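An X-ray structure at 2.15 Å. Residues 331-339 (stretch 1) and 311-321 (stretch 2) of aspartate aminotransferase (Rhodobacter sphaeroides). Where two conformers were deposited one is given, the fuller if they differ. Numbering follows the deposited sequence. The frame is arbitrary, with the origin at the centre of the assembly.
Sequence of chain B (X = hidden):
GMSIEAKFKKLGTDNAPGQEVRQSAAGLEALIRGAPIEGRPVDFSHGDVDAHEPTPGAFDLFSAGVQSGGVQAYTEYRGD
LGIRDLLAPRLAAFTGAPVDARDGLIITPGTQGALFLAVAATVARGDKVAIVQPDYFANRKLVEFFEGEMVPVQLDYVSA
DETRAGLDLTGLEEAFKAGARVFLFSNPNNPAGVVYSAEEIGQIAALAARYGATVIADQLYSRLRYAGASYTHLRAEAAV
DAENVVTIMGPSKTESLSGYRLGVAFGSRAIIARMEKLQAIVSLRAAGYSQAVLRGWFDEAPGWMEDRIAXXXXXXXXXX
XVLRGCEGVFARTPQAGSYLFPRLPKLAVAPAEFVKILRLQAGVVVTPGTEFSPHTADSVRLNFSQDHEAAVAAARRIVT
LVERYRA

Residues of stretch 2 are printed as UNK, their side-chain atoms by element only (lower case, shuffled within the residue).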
ATOM      1  N   ALA B 331     -35.286  -3.849  -1.377  1.00 14.79           N
ATOM      2  CA  ALA B 331     -34.040  -3.055  -1.369  1.00 15.59           C
ATOM      3  C   ALA B 331     -34.229  -1.737  -0.607  1.00 15.59           C
ATOM      4  O   ALA B 331     -35.192  -1.026  -0.856  1.00 15.31           O
ATOM      5  CB  ALA B 331     -33.597  -2.781  -2.772  1.00 14.72           C
ATOM      6  N   ARG B 332     -33.317  -1.432   0.329  1.00 14.60           N
ATOM      7  CA  ARG B 332     -33.348  -0.152   0.997  1.00 15.69           C
ATOM      8  C   ARG B 332     -32.965   0.918   0.001  1.00 16.27           C
ATOM      9  O   ARG B 332     -32.089   0.696  -0.857  1.00 15.64           O
ATOM     10  CB  ARG B 332     -32.381  -0.089   2.211  1.00 15.57           C
ATOM     11  CG  ARG B 332     -32.917  -0.787   3.526  1.00 15.57           C
ATOM     12  CD  ARG B 332     -34.069  -0.044   4.151  1.00 14.91           C
ATOM     13  NE  ARG B 332     -33.655   1.267   4.625  1.00 15.46           N
ATOM     14  CZ  ARG B 332     -33.102   1.512   5.813  1.00 17.94           C
ATOM     15  NH1 ARG B 332     -32.916   0.532   6.698  1.00 18.18           N
ATOM     16  NH2 ARG B 332     -32.724   2.753   6.124  1.00 17.61           N
ATOM     17  N   THR B 333     -33.602   2.077   0.122  1.00 15.90           N
ATOM     18  CA  THR B 333     -33.155   3.272  -0.581  1.00 15.63           C
ATOM     19  C   THR B 333     -31.801   3.666  -0.086  1.00 15.00           C
ATOM     20  O   THR B 333     -31.655   3.965   1.100  1.00 14.47           O
ATOM     21  CB  THR B 333     -34.088   4.441  -0.352  1.00 15.50           C
ATOM     22  OG1 THR B 333     -35.424   4.040  -0.632  1.00 16.02           O
ATOM     23  CG2 THR B 333     -33.695   5.651  -1.274  1.00 15.80           C
ATOM     24  N   PRO B 334     -30.784   3.699  -0.990  1.00 14.94           N
ATOM     25  CA  PRO B 334     -29.492   4.244  -0.583  1.00 15.26           C
ATOM     26  C   PRO B 334     -29.583   5.739  -0.266  1.00 16.64           C
ATOM     27  O   PRO B 334     -30.288   6.468  -0.943  1.00 16.99           O
ATOM     28  CB  PRO B 334     -28.598   4.020  -1.835  1.00 15.11           C
ATOM     29  CG  PRO B 334     -29.335   3.115  -2.699  1.00 13.87           C
ATOM     30  CD  PRO B 334     -30.766   3.270  -2.400  1.00 14.51           C
ATOM     31  N   GLN B 335     -28.889   6.164   0.784  1.00 17.43           N
ATOM     32  CA  GLN B 335     -28.993   7.536   1.295  1.00 17.24           C
ATOM     33  C   GLN B 335     -27.690   8.324   1.087  1.00 16.14           C
ATOM     34  O   GLN B 335     -27.698   9.552   1.023  1.00 15.62           O
ATOM     35  CB  GLN B 335     -29.376   7.497   2.755  1.00 17.59           C
ATOM     36  CG  GLN B 335     -30.823   6.980   2.972  1.00 20.86           C
ATOM     37  CD  GLN B 335     -31.115   6.544   4.409  1.00 22.75           C
ATOM     38  OE1 GLN B 335     -30.351   5.767   5.019  1.00 24.13           O
ATOM     39  NE2 GLN B 335     -32.260   6.981   4.934  1.00 25.67           N
ATOM     40  N   ALA B 336     -26.591   7.614   0.963  1.00 15.49           N
ATOM     41  CA  ALA B 336     -25.386   8.172   0.378  1.00 15.45           C
ATOM     42  C   ALA B 336     -24.596   7.067  -0.320  1.00 14.50           C
ATOM     43  O   ALA B 336     -24.780   5.890  -0.032  1.00 14.12           O
ATOM     44  CB  ALA B 336     -24.530   8.870   1.471  1.00 14.35           C
ATOM     45  N   GLY B 337     -23.753   7.448  -1.262  1.00 14.73           N
ATOM     46  CA  GLY B 337     -22.936   6.484  -2.018  1.00 14.53           C
ATOM     47  C   GLY B 337     -23.707   5.790  -3.125  1.00 14.71           C
ATOM     48  O   GLY B 337     -24.880   6.069  -3.321  1.00 15.21           O
ATOM     49  N   SER B 338     -23.047   4.887  -3.857  1.00 15.14           N
ATOM     50  CA  SER B 338     -23.611   4.283  -5.070  0.50 15.34           C
ATOM     51  C   SER B 338     -23.787   2.751  -4.971  1.00 15.26           C
ATOM     52  O   SER B 338     -23.665   2.045  -5.993  1.00 15.55           O
ATOM     53  CB  SER B 338     -22.729   4.628  -6.273  0.50 15.32           C
ATOM     54  OG  SER B 338     -22.350   5.986  -6.236  0.50 16.06           O
ATOM     55  N   TYR B 339     -24.109   2.243  -3.766  1.00 15.08           N
ATOM     56  CA  TYR B 339     -24.428   0.823  -3.583  1.00 14.75           C
ATOM     57  C   TYR B 339     -25.935   0.558  -3.368  1.00 15.10           C
ATOM     58  O   TYR B 339     -26.597   1.279  -2.637  1.00 16.20           O
ATOM     59  CB  TYR B 339     -23.652   0.257  -2.426  1.00 14.91           C
ATOM     60  CG  TYR B 339     -22.174   0.264  -2.660  1.00 15.16           C
ATOM     61  CD1 TYR B 339     -21.616  -0.368  -3.791  1.00 14.17           C
ATOM     62  CD2 TYR B 339     -21.312   0.895  -1.767  1.00 15.92           C
ATOM     63  CE1 TYR B 339     -20.250  -0.366  -4.009  1.00 14.70           C
ATOM     64  CE2 TYR B 339     -19.948   0.908  -1.986  1.00 16.03           C
ATOM     65  CZ  TYR B 339     -19.422   0.275  -3.123  1.00 17.14           C
ATOM     66  OH  TYR B 339     -18.067   0.302  -3.360  1.00 19.05           O
ATOM     67  N   UNK B 311     -27.167  13.235 -10.747  1.00 18.21           N
ATOM     68  CA  UNK B 311     -27.123  12.200 -11.790  1.00 18.45           C
ATOM     69  C   UNK B 311     -27.205  10.800 -11.167  1.00 17.94           C
ATOM     70  O   UNK B 311     -27.924   9.925 -11.678  1.00 16.87           O
ATOM     71  c   UNK B 311     -25.873  12.320 -12.635  1.00 19.68           C
ATOM     72  n   UNK B 311     -24.326  14.770 -15.088  1.00 33.15           N
ATOM     73  c   UNK B 311     -25.845  13.539 -13.563  1.00 23.30           C
ATOM     74  c   UNK B 311     -24.665  13.463 -14.539  1.00 27.17           C
ATOM     75  c   UNK B 311     -23.586  15.713 -14.470  1.00 38.66           C
ATOM     76  n   UNK B 311     -23.349  16.877 -15.087  1.00 39.35           N
ATOM     77  n   UNK B 311     -23.058  15.507 -13.245  1.00 39.60           N
ATOM     78  N   UNK B 312     -26.511  10.605 -10.032  1.00 16.77           N
ATOM     79  CA  UNK B 312     -26.567   9.337  -9.324  1.00 16.69           C
ATOM     80  C   UNK B 312     -27.927   9.052  -8.700  1.00 16.92           C
ATOM     81  O   UNK B 312     -28.334   7.914  -8.611  1.00 14.79           O
ATOM     82  n   UNK B 312     -22.215   8.128  -9.371  1.00 17.94           N
ATOM     83  c   UNK B 312     -25.495   9.277  -8.244  1.00 16.62           C
ATOM     84  c   UNK B 312     -23.420   7.838  -8.793  1.00 18.40           C
ATOM     85  c   UNK B 312     -24.139   8.984  -8.770  1.00 15.93           C
ATOM     86  c   UNK B 312     -22.192   9.402  -9.688  1.00 18.06           C
ATOM     87  n   UNK B 312     -23.344   9.943  -9.334  1.00 15.91           N
ATOM     88  N   UNK B 313     -28.618  10.105  -8.275  1.00 18.53           N
ATOM     89  CA  UNK B 313     -29.924   9.970  -7.636  1.00 19.42           C
ATOM     90  C   UNK B 313     -30.971   9.561  -8.671  1.00 19.39           C
ATOM     91  O   UNK B 313     -31.870   8.796  -8.370  1.00 20.15           O
ATOM     92  c   UNK B 313     -31.397  11.154  -5.872  1.00 20.37           C
ATOM     93  o   UNK B 313     -30.544  13.028  -4.576  1.00 20.10           O
ATOM     94  c   UNK B 313     -31.540  12.401  -4.990  1.00 21.50           C
ATOM     95  c   UNK B 313     -30.333  11.295  -6.965  1.00 20.05           C
ATOM     96  n   UNK B 313     -32.772  12.741  -4.668  1.00 23.93           N
ATOM     97  N   UNK B 314     -30.824  10.042  -9.897  1.00 19.36           N
ATOM     98  CA  UNK B 314     -31.710   9.620 -10.994  1.00 19.09           C
ATOM     99  C   UNK B 314     -31.521   8.135 -11.305  1.00 18.50           C
ATOM    100  O   UNK B 314     -32.502   7.403 -11.494  1.00 18.23           O
ATOM    101  c   UNK B 314     -31.483  10.481 -12.243  1.00 19.08           C
ATOM    102  N   UNK B 315     -30.270   7.675 -11.288  1.00 18.09           N
ATOM    103  CA  UNK B 315     -29.966   6.258 -11.493  1.00 17.05           C
ATOM    104  C   UNK B 315     -30.490   5.419 -10.321  1.00 16.21           C
ATOM    105  O   UNK B 315     -31.192   4.415 -10.529  1.00 13.51           O
ATOM    106  c   UNK B 315     -28.456   6.003 -11.629  1.00 17.21           C
ATOM    107  c   UNK B 315     -26.407   6.667 -12.948  1.00 17.25           C
ATOM    108  c   UNK B 315     -27.900   6.675 -12.893  1.00 18.23           C
ATOM    109  c   UNK B 315     -28.184   4.506 -11.681  1.00 15.17           C
ATOM    110  N   UNK B 316     -30.151   5.841  -9.100  1.00 15.64           N
ATOM    111  CA  UNK B 316     -30.697   5.228  -7.888  1.00 15.76           C
ATOM    112  C   UNK B 316     -32.201   4.985  -8.000  1.00 16.04           C
ATOM    113  O   UNK B 316     -32.672   3.855  -7.783  1.00 16.47           O
ATOM    114  c   UNK B 316     -30.986   6.588  -4.251  1.00 16.73           C
ATOM    115  n   UNK B 316     -33.626   9.129  -3.883  1.00 18.00           N
ATOM    116  c   UNK B 316     -30.871   5.512  -5.335  1.00 16.33           C
ATOM    117  n   UNK B 316     -31.949   8.569  -2.412  1.00 15.85           N
ATOM    118  c   UNK B 316     -30.424   6.111  -6.676  1.00 16.27           C
ATOM    119  n   UNK B 316     -32.138   7.462  -4.460  1.00 16.46           N
ATOM    120  c   UNK B 316     -32.560   8.390  -3.589  1.00 17.04           C
ATOM    121  N   UNK B 317     -32.949   6.021  -8.362  1.00 16.82           N
ATOM    122  CA  UNK B 317     -34.421   5.954  -8.343  1.00 17.45           C
ATOM    123  C   UNK B 317     -35.001   5.036  -9.417  1.00 17.92           C
ATOM    124  O   UNK B 317     -35.994   4.344  -9.174  1.00 17.21           O
ATOM    125  c   UNK B 317     -35.033   7.358  -8.502  1.00 18.84           C
ATOM    126  c   UNK B 317     -34.809   8.253  -7.279  1.00 20.13           C
ATOM    127  o   UNK B 317     -35.081   9.468  -7.388  1.00 24.68           O
ATOM    128  o   UNK B 317     -34.362   7.751  -6.231  1.00 21.11           O
ATOM    129  N   UNK B 318     -34.442   5.076 -10.621  1.00 18.59           N
ATOM    130  CA  UNK B 318     -34.934   4.202 -11.688  0.60 19.54           C
ATOM    131  C   UNK B 318     -34.534   2.756 -11.430  1.00 18.62           C
ATOM    132  O   UNK B 318     -35.305   1.875 -11.669  1.00 19.44           O
ATOM    133  c   UNK B 318     -35.010   4.498 -15.631  0.60 25.85           C
ATOM    134  o   UNK B 318     -33.967   5.170 -15.810  0.60 28.74           O
ATOM    135  o   UNK B 318     -35.799   4.220 -16.557  0.60 28.10           O
ATOM    136  c   UNK B 318     -35.342   3.990 -14.217  0.60 23.10           C
ATOM    137  c   UNK B 318     -34.483   4.651 -13.084  0.60 19.82           C
ATOM    138  N   UNK B 319     -33.333   2.521 -10.908  1.00 18.38           N
ATOM    139  CA  UNK B 319     -32.959   1.145 -10.535  1.00 18.22           C
ATOM    140  C   UNK B 319     -33.859   0.605  -9.455  1.00 17.49           C
ATOM    141  O   UNK B 319     -34.252  -0.551  -9.511  1.00 18.34           O
ATOM    142  c   UNK B 319     -31.508   1.037 -10.085  1.00 18.01           C
ATOM    143  c   UNK B 319     -30.409   1.032 -11.169  1.00 19.10           C
ATOM    144  c   UNK B 319     -29.161   0.375 -10.620  1.00 18.39           C
ATOM    145  c   UNK B 319     -30.823   0.329 -12.440  1.00 19.69           C
ATOM    146  N   UNK B 320     -34.205   1.435  -8.485  1.00 16.93           N
ATOM    147  CA  UNK B 320     -35.091   1.008  -7.416  1.00 16.87           C
ATOM    148  C   UNK B 320     -36.464   0.666  -7.953  1.00 18.05           C
ATOM    149  O   UNK B 320     -37.017  -0.353  -7.602  1.00 18.23           O
ATOM    150  c   UNK B 320     -35.193   2.071  -6.325  1.00 16.74           C
ATOM    151  c   UNK B 320     -33.996   0.820  -4.470  1.00 14.00           C
ATOM    152  c   UNK B 320     -34.171   3.350  -4.425  1.00 14.35           C
ATOM    153  c   UNK B 320     -34.034   2.116  -5.315  1.00 16.05           C
ATOM    154  N   UNK B 321     -36.976   1.492  -8.862  1.00 18.84           N
ATOM    155  CA  UNK B 321     -38.250   1.213  -9.509  1.00 20.88           C
ATOM    156  C   UNK B 321     -38.282  -0.183 -10.192  1.00 20.18           C
ATOM    157  O   UNK B 321     -39.240  -0.943 -10.017  1.00 20.62           O
ATOM    158  c   UNK B 321     -39.922   2.119 -11.136  1.00 26.72           C
ATOM    159  c   UNK B 321     -42.124   2.181 -11.212  1.00 34.18           C
ATOM    160  n   UNK B 321     -41.692   1.695 -12.366  1.00 32.65           N
ATOM    161  c   UNK B 321     -40.321   1.647 -12.345  1.00 31.70           C
ATOM    162  c   UNK B 321     -38.569   2.269 -10.546  1.00 20.84           C
ATOM    163  n   UNK B 321     -41.076   2.434 -10.443  1.00 30.32           N
TER

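Position 311 carries three carbons, a nitrogen, then a carbon bearing two more nitrogens. This guanidinium chain, which does not reach stretch 1, is Arg311.

Position 312 has one carbon leading to a five-membered ring of three carbons and two nitrogens, an imidazole, with a ring carbon close to OG of Ser338: His312. Its CA-to-CB bond points toward stretch 1, and CD2 lies 3.3 Å from OG of Ser338, which sits oblique to the ring. Both ring nitrogens are hydrogen-bonded elsewhere in the structure.

At 313, three carbons end in one oxygen and one nitrogen, a carboxamide, hence Gln313; it makes no contact with stretch 1. A lone carbon at 314 gives Ala314, on an exposed part of the helix.

Position 315 has four carbons forking at the first, with one arm two carbons long: Ile315, buried but not reaching stretch 1.

Position 316 again shows three carbons, a nitrogen and a carbon with two nitrogens, one of these terminal nitrogens near O of Pro334 and CG2 of Thr333, so it is Arg316. Its CA-to-CB bond points toward stretch 1, whereas Arg311 is out of reach. Its NH1 donates a hydrogen bond to O of Pro334 (3.1 Å, N-H...O angle 150°), the acceptor lying near the guanidinium plane. CG2 of Thr333 covers one face, 3.6 Å from NH1, while the aliphatic part packs with CG 3.7 Å from CD of Pro334.

At 317, two carbons, the second with two oxygens, define Asp317. Its CA-to-CB bond points away, but its end comes nearer: OD1 accepts from Arg316 NE at 2.9 Å and from Arg316 NH2 at 2.8 Å, the latter pair forming a salt bridge.

Position 318 has three carbons, the third carrying two oxygens: Glu318, remote from stretch 1. Position 319 has four carbons forked at the second, Leu319, buried yet not reaching stretch 1.

Position 320 has the same four-carbon fork, its methyl carbons near CB of Ala331, CG2 of Thr333 and CD of Pro334, giving Leu320; its CA-to-CB bond points toward stretch 1. Its CD2 lies 4.0 Å from CB of Ala331, and its CD1 is 4.0 Å from CD of Pro334 and 3.9 Å from CG2 of Thr333. Position 321, one carbon, then a five-membered ring of three carbons and two nitrogens, is His321, exposed and out of reach.

The contact follows the helical repeat. Backbone hydrogen bonds from Arg316 N to His312 O (2.8 Å) and from Leu320 N to Arg316 O (2.9 Å) link residues four apart, placing 312, 316 and 320 along one side. Irregular stretch 1 runs antiparallel to them, pairing Ser338, Pro334 and Ala331 with His312, Arg316 and Leu320 at CA-to-CA separations of 7.2, 7.5 and 7.4 Å. Apolar packing at Leu320 thus adjoins the single cross-stretch hydrogen bond, whose donor group is also held by Asp317, within an interface burying 301 Å².

Stretch 2 (311-321) RHQAIRDELLH
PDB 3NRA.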